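Outer membrane porin F (Pseudomonas aeruginosa, PDB 4RLC) is an outer membrane porin whose N-terminal domain, an eight-stranded beta-barrel, probably contributes to the passage of small molecules across the outer membrane. Local coordinates at residues N114-S117 against D118-G121. Sequence-based numbering, arbitrary orientation.
Sequences NINS and DSQG
N114 and G121 form a hydrogen-bonded antiparallel pair at the end of the beta hairpin joining 98-115 and 120-137, two adjacent strands of the eight-stranded barrel. Two backbone bonds define it: N114 N gives its hydrogen to G121 O at 2.9 Å, and G121 N returns one to N114 O, also at 2.9 Å. The same N114 oxygen receives a CA-H...O contact from Q120 CA at 3.1 Å.

I115 pairs with Q120 in the next, non-hydrogen-bonded position, where the CA atoms approach to 4.4 Å. Their side chains rise from the same face of the sheet and run alongside each other. CG1 sits beside the backbone N (chi1 -49°), and the second torsion then swings the isoleucine's CD1 to within 3.6 Å of Q120 NE2; it also meets the glutamine CB, so a methyl group packs along both the polar end and the aliphatic base of its neighbour.

Beyond the paired strands, at the mouth of the turn, N116 N donates a single backbone bond to S119 O at 2.8 Å with an angle of 158° at the hydrogen. On the side-chain level N116 CB touches S119 OG at 3.6 Å.

S117 and D118 then make the two-residue turn that reverses the chain at one end of the barrel: the end-to-end directions of 114-117 and 118-121 differ by 170°.

Three backbone hydrogen bonds carry the contact, while the side chains of I115 and N116 contribute van der Waals contact; the evidence points to main-chain hydrogen bonding as the principal link across this exposed hairpin end.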
ATOM      1  N   ASN A 114     -20.101  -8.970   3.672  1.00 35.04           N
ATOM      2  CA  ASN A 114     -20.472  -9.843   2.585  1.00 40.25           C
ATOM      3  C   ASN A 114     -21.962  -9.993   2.603  1.00 41.66           C
ATOM      4  O   ASN A 114     -22.575 -10.352   3.626  1.00 37.93           O
ATOM      5  CB  ASN A 114     -19.715 -11.168   2.691  1.00 45.70           C
ATOM      6  CG  ASN A 114     -19.217 -11.431   4.092  1.00 54.68           C
ATOM      7  OD1 ASN A 114     -20.010 -11.450   5.028  1.00 59.36           O
ATOM      8  ND2 ASN A 114     -17.880 -11.566   4.264  1.00 60.56           N
ATOM      9  N   ILE A 115     -22.587  -9.694   1.473  1.00 32.65           N
ATOM     10  CA  ILE A 115     -24.016  -9.886   1.388  1.00 34.36           C
ATOM     11  C   ILE A 115     -24.209 -10.943   0.330  1.00 36.41           C
ATOM     12  O   ILE A 115     -23.894 -10.701  -0.887  1.00 37.13           O
ATOM     13  CB  ILE A 115     -24.792  -8.606   1.014  1.00 43.32           C
ATOM     14  CG1 ILE A 115     -24.361  -7.396   1.884  1.00 47.14           C
ATOM     15  CG2 ILE A 115     -26.286  -8.835   1.124  1.00 48.15           C
ATOM     16  CD1 ILE A 115     -24.961  -7.305   3.279  1.00 49.10           C
ATOM     17  N   ASN A 116     -24.797 -12.070   0.744  1.00 28.75           N
ATOM     18  CA  ASN A 116     -24.936 -13.178  -0.149  1.00 28.92           C
ATOM     19  C   ASN A 116     -26.419 -13.546  -0.316  1.00 27.10           C
ATOM     20  O   ASN A 116     -27.286 -12.830   0.157  1.00 27.77           O
ATOM     21  CB  ASN A 116     -24.049 -14.271   0.339  1.00 31.05           C
ATOM     22  CG  ASN A 116     -22.602 -13.971   0.053  1.00 42.09           C
ATOM     23  OD1 ASN A 116     -22.133 -14.134  -1.094  1.00 52.97           O
ATOM     24  ND2 ASN A 116     -21.914 -13.456   1.030  1.00 42.99           N
ATOM     25  N   SER A 117     -26.718 -14.595  -1.060  1.00 25.32           N
ATOM     26  CA  SER A 117     -28.096 -14.879  -1.414  1.00 26.58           C
ATOM     27  C   SER A 117     -28.931 -15.306  -0.241  1.00 25.16           C
ATOM     28  O   SER A 117     -30.137 -15.124  -0.262  1.00 25.17           O
ATOM     29  CB  SER A 117     -28.188 -15.988  -2.469  1.00 29.38           C
ATOM     30  OG  SER A 117     -27.321 -15.715  -3.557  1.00 37.79           O
ATOM     31  N   ASP A 118     -28.316 -15.954   0.746  1.00 22.82           N
ATOM     32  CA  ASP A 118     -29.114 -16.423   1.919  1.00 24.45           C
ATOM     33  C   ASP A 118     -28.436 -16.140   3.257  1.00 24.59           C
ATOM     34  O   ASP A 118     -28.723 -16.780   4.276  1.00 27.47           O
ATOM     35  CB  ASP A 118     -29.477 -17.876   1.805  1.00 23.29           C
ATOM     36  CG  ASP A 118     -30.253 -18.201   0.522  1.00 26.24           C
ATOM     37  OD1 ASP A 118     -29.553 -18.488  -0.497  1.00 28.90           O
ATOM     38  OD2 ASP A 118     -31.490 -18.243   0.517  1.00 25.11           O
ATOM     39  N   SER A 119     -27.545 -15.168   3.233  1.00 24.77           N
ATOM     40  CA  SER A 119     -26.720 -14.851   4.406  1.00 27.12           C
ATOM     41  C   SER A 119     -26.078 -13.498   4.263  1.00 28.03           C
ATOM     42  O   SER A 119     -25.971 -12.885   3.147  1.00 26.00           O
ATOM     43  CB  SER A 119     -25.614 -15.896   4.559  1.00 28.86           C
ATOM     44  OG  SER A 119     -24.627 -15.733   3.563  1.00 30.24           O
ATOM     45  N   GLN A 120     -25.592 -13.003   5.379  1.00 26.35           N
ATOM     46  CA  GLN A 120     -24.780 -11.807   5.316  1.00 28.10           C
ATOM     47  C   GLN A 120     -23.885 -11.769   6.537  1.00 28.82           C
ATOM     48  O   GLN A 120     -24.151 -12.438   7.543  1.00 26.89           O
ATOM     49  CB  GLN A 120     -25.657 -10.591   5.303  1.00 33.19           C
ATOM     50  CG  GLN A 120     -26.584 -10.457   6.469  1.00 39.11           C
ATOM     51  CD  GLN A 120     -27.143  -9.058   6.595  1.00 52.74           C
ATOM     52  OE1 GLN A 120     -28.354  -8.862   6.738  1.00 58.45           O
ATOM     53  NE2 GLN A 120     -26.257  -8.067   6.547  1.00 63.45           N
ATOM     54  N   GLY A 121     -22.828 -11.008   6.454  1.00 28.34           N
ATOM     55  CA  GLY A 121     -22.065 -10.800   7.672  1.00 29.10           C
ATOM     56  C   GLY A 121     -21.007  -9.791   7.518  1.00 29.08           C
ATOM     57  O   GLY A 121     -20.832  -9.177   6.449  1.00 28.70           O
TER